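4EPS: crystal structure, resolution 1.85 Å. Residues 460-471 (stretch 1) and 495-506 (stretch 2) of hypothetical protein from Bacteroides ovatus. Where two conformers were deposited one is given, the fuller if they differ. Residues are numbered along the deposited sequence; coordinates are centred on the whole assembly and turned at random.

Stretch 1 (460-471) DKTMDISATYWS
Stretch 2 495-506: GGVKTNTYTYRF

Two segments of one chain meet through a single beta bridge, with an indole set into a cradle of the other segment, and together they bury 679 Å². Short strands around Tyr469-Trp470 and Tyr502-Thr503 approach to 4.6 Å with their N-to-C directions 70° apart, so the pairing is brief: Tyr469 lies opposite Thr503, CA to CA 4.6 Å, and Trp470 and Tyr504 are already 5.8 Å apart at their CA atoms.

After Asp460, which makes no contact, the carbonyls of Lys461 and Thr462 lie at the edge of the Arg505 guanidinium, near its plane. Lys461 (phi/psi -121/136, chi1 m) begins toward stretch 2, but its end leads away; besides a direct approach of Lys461 O to Arg505 NH2 (3.8 Å), water 1 bridges the two residues, donating to Lys461 O at 2.7 Å and accepting from Arg505 NH1 at 2.9 Å. The CA-to-CB bond of Thr462 (-110/177, chi1 p) points away, and Thr462 O is 3.1 Å from Arg505 NH2. Selenomethionine Met463 (-89/105) is extended, t at all three chi angles, with its CB 4.3 Å from Arg505 NH2.

A type I turn from Asp464 to Ala467 then redirects the chain, Ile465 at -62/-22 and Ser466 at -93/-3. Ala467 N donates to Asp464 O at 3.1 Å, while Asp464 OD1 accepts from Ser466 N at 3.0 Å and from Ser466 OG at 2.6 Å. The same Asp464 O receives the Tyr469 OH at 2.6 Å, tying the turn to the strand that follows. Ala467 directs its CB toward stretch 2, 4.1 Å from Thr503 OG1.

Thr468 (-115/131, chi1 m) opens the bridge: its O accepts from Thr503 N at 2.9 Å, 165° at the hydrogen, and its CG2 lies 3.5 Å from Tyr502 CD1. Water 2 accepts from Thr468 N at 3.2 Å and is hydrogen-bonded to Thr503 OG1 at 3.0 Å.

Tyr469 (-115/135, chi1 m, chi2 83°) brings its CA to 3.3 Å from Thr503 O in a CA-H...O contact. Its CE2 reaches Thr503 CG2 at 3.5 Å and Arg505 CG at 4.1 Å.

Trp470 (-65/143, chi1 -73°, chi2 118°) gives the largest covered area, 193 Å². Its N donates to Thr503 O at 2.9 Å, 157°, so Thr503 supplies both backbone bonds. Tyr502 (-133/-179, chi1 m, chi2 -70°) turns its ring edge to the six-membered ring, centroids 4.8 Å apart and planes at 82°, and sets its CB 3.7 Å over the five-membered centroid. On the opposite face lies Tyr504 (chi1 m, chi2 -85°), with Tyr504 CE2 3.5 Å from Trp470 CD1. The indole edge meets the backbone of the Val497-Asn500 type I turn: Trp470 CH2 is 3.4 Å from Val497 O, and Trp470 CZ2 is 3.2 Å from Asn500 O, which has no polar partner. Asn500 ND2 donates to Tyr502 OH at 2.9 Å, linking the turn to the aromatic wall. Water 3 joins Trp470 O (2.8 Å) to Arg505 N (2.9 Å); the CA-to-CB bond of Ser471 points away.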

# COMPACT_ATOMS: atom_id res chain seq x y z
N ASP A 460 -27.43 -2.39 14.99
CA ASP A 460 -28.13 -3.47 15.67
C ASP A 460 -28.87 -4.34 14.65
O ASP A 460 -29.47 -5.34 15.01
CB ASP A 460 -29.08 -2.90 16.75
CG ASP A 460 -28.33 -2.26 17.91
OD1 ASP A 460 -27.29 -2.82 18.34
OD2 ASP A 460 -28.76 -1.18 18.36
N LYS A 461 -28.78 -3.99 13.35
CA LYS A 461 -29.45 -4.74 12.28
C LYS A 461 -28.48 -5.29 11.25
O LYS A 461 -27.58 -4.59 10.80
CB LYS A 461 -30.47 -3.85 11.57
CG LYS A 461 -31.61 -3.36 12.46
CD LYS A 461 -32.27 -2.12 11.88
CE LYS A 461 -33.71 -2.00 12.32
NZ LYS A 461 -34.42 -0.96 11.53
N THR A 462 -28.68 -6.54 10.86
CA THR A 462 -27.89 -7.15 9.80
C THR A 462 -28.81 -7.31 8.60
O THR A 462 -30.01 -6.99 8.68
CB THR A 462 -27.26 -8.49 10.23
OG1 THR A 462 -28.31 -9.40 10.59
CG2 THR A 462 -26.21 -8.35 11.35
N MSE A 463 -28.26 -7.78 7.50
CA MSE A 463 -29.04 -8.05 6.31
C MSE A 463 -29.54 -9.50 6.44
O MSE A 463 -28.75 -10.43 6.36
CB MSE A 463 -28.13 -7.82 5.10
CG MSE A 463 -28.87 -7.68 3.85
SE MSE A 463 -27.62 -7.30 2.42
CE MSE A 463 -29.00 -7.40 1.07
N ASP A 464 -30.85 -9.68 6.74
CA ASP A 464 -31.41 -11.03 6.90
C ASP A 464 -31.40 -11.73 5.52
O ASP A 464 -32.01 -11.25 4.56
CB ASP A 464 -32.81 -10.96 7.51
CG ASP A 464 -33.56 -12.27 7.73
OD1 ASP A 464 -32.99 -13.35 7.43
OD2 ASP A 464 -34.73 -12.21 8.19
N ILE A 465 -30.66 -12.85 5.44
CA ILE A 465 -30.51 -13.63 4.20
C ILE A 465 -31.88 -14.20 3.72
O ILE A 465 -32.00 -14.49 2.54
CB ILE A 465 -29.47 -14.77 4.38
CG1 ILE A 465 -28.94 -15.29 3.03
CG2 ILE A 465 -29.99 -15.91 5.33
CD1 ILE A 465 -27.78 -16.35 3.09
N SER A 466 -32.88 -14.34 4.62
CA SER A 466 -34.20 -14.90 4.28
C SER A 466 -35.21 -13.80 3.92
O SER A 466 -36.35 -14.10 3.57
CB SER A 466 -34.74 -15.73 5.45
OG SER A 466 -34.94 -14.93 6.60
N ALA A 467 -34.80 -12.51 4.00
CA ALA A 467 -35.71 -11.40 3.67
C ALA A 467 -35.79 -11.18 2.15
O ALA A 467 -35.02 -11.74 1.37
CB ALA A 467 -35.24 -10.13 4.36
N THR A 468 -36.75 -10.34 1.73
CA THR A 468 -37.00 -9.99 0.33
C THR A 468 -36.70 -8.52 0.21
O THR A 468 -37.21 -7.74 1.01
CB THR A 468 -38.42 -10.37 -0.08
OG1 THR A 468 -38.55 -11.80 0.05
CG2 THR A 468 -38.70 -9.99 -1.55
N TYR A 469 -35.91 -8.12 -0.79
CA TYR A 469 -35.45 -6.74 -0.89
C TYR A 469 -35.97 -6.01 -2.11
O TYR A 469 -35.94 -6.55 -3.22
CB TYR A 469 -33.89 -6.72 -0.90
CG TYR A 469 -33.31 -7.24 0.39
CD1 TYR A 469 -33.16 -8.61 0.61
CD2 TYR A 469 -33.01 -6.37 1.44
CE1 TYR A 469 -32.68 -9.10 1.83
CE2 TYR A 469 -32.53 -6.85 2.66
CZ TYR A 469 -32.37 -8.22 2.86
OH TYR A 469 -31.91 -8.70 4.07
N TRP A 470 -36.43 -4.77 -1.92
CA TRP A 470 -36.85 -3.95 -3.06
C TRP A 470 -35.69 -3.61 -3.98
O TRP A 470 -34.61 -3.29 -3.48
CB TRP A 470 -37.36 -2.58 -2.57
CG TRP A 470 -38.70 -2.58 -1.91
CD1 TRP A 470 -38.96 -2.21 -0.62
CD2 TRP A 470 -39.97 -2.81 -2.53
NE1 TRP A 470 -40.31 -2.21 -0.39
CE2 TRP A 470 -40.97 -2.59 -1.54
CE3 TRP A 470 -40.37 -3.22 -3.82
CZ2 TRP A 470 -42.33 -2.76 -1.80
CZ3 TRP A 470 -41.74 -3.37 -4.09
CH2 TRP A 470 -42.70 -3.14 -3.08
N SER A 471 -35.94 -3.57 -5.29
CA SER A 471 -34.96 -2.98 -6.20
C SER A 471 -35.65 -1.80 -6.88
O SER A 471 -36.88 -1.64 -6.77
CB SER A 471 -34.45 -3.99 -7.23
OG SER A 471 -35.39 -4.12 -8.29
N GLY A 495 -42.04 -10.74 -8.74
CA GLY A 495 -43.27 -10.66 -7.95
C GLY A 495 -43.43 -9.50 -6.98
O GLY A 495 -44.29 -9.54 -6.10
N GLY A 496 -42.66 -8.44 -7.16
CA GLY A 496 -42.66 -7.31 -6.23
C GLY A 496 -43.78 -6.31 -6.41
O GLY A 496 -43.51 -5.16 -6.78
N VAL A 497 -45.04 -6.69 -6.10
CA VAL A 497 -46.22 -5.79 -6.20
C VAL A 497 -45.86 -4.52 -5.44
O VAL A 497 -45.46 -4.62 -4.29
CB VAL A 497 -47.52 -6.45 -5.67
CG1 VAL A 497 -48.72 -5.53 -5.86
CG2 VAL A 497 -47.76 -7.82 -6.35
N LYS A 498 -45.92 -3.36 -6.11
CA LYS A 498 -45.47 -2.05 -5.60
C LYS A 498 -46.10 -1.66 -4.25
O LYS A 498 -45.48 -0.92 -3.49
CB LYS A 498 -45.75 -0.97 -6.65
CG LYS A 498 -44.79 -1.04 -7.84
CD LYS A 498 -45.28 -0.22 -9.03
CE LYS A 498 -44.38 -0.42 -10.22
NZ LYS A 498 -44.62 0.60 -11.28
N THR A 499 -47.31 -2.18 -3.97
CA THR A 499 -48.10 -1.94 -2.75
C THR A 499 -47.85 -3.01 -1.68
O THR A 499 -48.38 -2.90 -0.57
CB THR A 499 -49.59 -1.85 -3.12
OG1 THR A 499 -49.96 -3.08 -3.74
CG2 THR A 499 -49.89 -0.68 -4.04
N ASN A 500 -46.99 -4.02 -1.97
CA ASN A 500 -46.60 -5.00 -0.96
C ASN A 500 -45.54 -4.37 -0.03
O ASN A 500 -45.13 -3.24 -0.27
CB ASN A 500 -46.08 -6.29 -1.60
CG ASN A 500 -47.17 -7.24 -1.99
OD1 ASN A 500 -48.35 -6.98 -1.80
ND2 ASN A 500 -46.81 -8.36 -2.55
N THR A 501 -45.12 -5.08 1.01
CA THR A 501 -44.11 -4.60 1.96
C THR A 501 -42.87 -5.46 1.86
O THR A 501 -42.95 -6.66 2.12
CB THR A 501 -44.68 -4.60 3.40
OG1 THR A 501 -45.78 -3.69 3.46
CG2 THR A 501 -43.64 -4.19 4.44
N TYR A 502 -41.74 -4.85 1.48
CA TYR A 502 -40.46 -5.56 1.41
C TYR A 502 -39.38 -4.71 2.11
O TYR A 502 -39.67 -3.62 2.61
CB TYR A 502 -40.05 -5.93 -0.02
CG TYR A 502 -41.09 -6.74 -0.78
CD1 TYR A 502 -41.36 -8.07 -0.44
CD2 TYR A 502 -41.83 -6.17 -1.81
CE1 TYR A 502 -42.30 -8.82 -1.16
CE2 TYR A 502 -42.79 -6.91 -2.51
CZ TYR A 502 -43.03 -8.22 -2.17
OH TYR A 502 -44.00 -8.92 -2.87
N THR A 503 -38.14 -5.20 2.13
CA THR A 503 -37.04 -4.55 2.85
C THR A 503 -36.26 -3.62 1.98
O THR A 503 -35.89 -3.96 0.84
CB THR A 503 -36.11 -5.62 3.47
OG1 THR A 503 -36.91 -6.44 4.32
CG2 THR A 503 -34.98 -5.01 4.30
N TYR A 504 -35.94 -2.46 2.54
CA TYR A 504 -35.06 -1.49 1.92
C TYR A 504 -33.63 -1.56 2.44
O TYR A 504 -33.41 -1.59 3.65
CB TYR A 504 -35.56 -0.06 2.22
CG TYR A 504 -36.74 0.38 1.40
CD1 TYR A 504 -36.56 0.94 0.14
CD2 TYR A 504 -38.03 0.32 1.91
CE1 TYR A 504 -37.64 1.39 -0.61
CE2 TYR A 504 -39.12 0.76 1.17
CZ TYR A 504 -38.92 1.31 -0.09
OH TYR A 504 -39.97 1.76 -0.83
N ARG A 505 -32.68 -1.48 1.52
CA ARG A 505 -31.27 -1.17 1.75
C ARG A 505 -30.92 -0.13 0.69
O ARG A 505 -31.35 -0.27 -0.45
CB ARG A 505 -30.36 -2.41 1.63
CG ARG A 505 -30.39 -3.33 2.85
CD ARG A 505 -29.51 -2.80 3.98
NE ARG A 505 -29.65 -3.64 5.16
CZ ARG A 505 -28.92 -3.53 6.26
NH1 ARG A 505 -27.99 -2.58 6.35
NH2 ARG A 505 -29.15 -4.31 7.30
N PHE A 506 -30.25 0.95 1.06
CA PHE A 506 -29.86 1.96 0.09
C PHE A 506 -28.40 1.80 -0.25
O PHE A 506 -27.62 1.28 0.55
CB PHE A 506 -30.15 3.38 0.62
CG PHE A 506 -31.63 3.66 0.60
CD1 PHE A 506 -32.45 3.29 1.67
CD2 PHE A 506 -32.22 4.28 -0.51
CE1 PHE A 506 -33.84 3.50 1.62
CE2 PHE A 506 -33.61 4.50 -0.55
CZ PHE A 506 -34.41 4.08 0.50
O HOH W 1 -27.59 -2.40 9.23
O HOH W 2 -38.69 -8.77 3.72
O HOH W 3 -33.57 -2.39 -1.06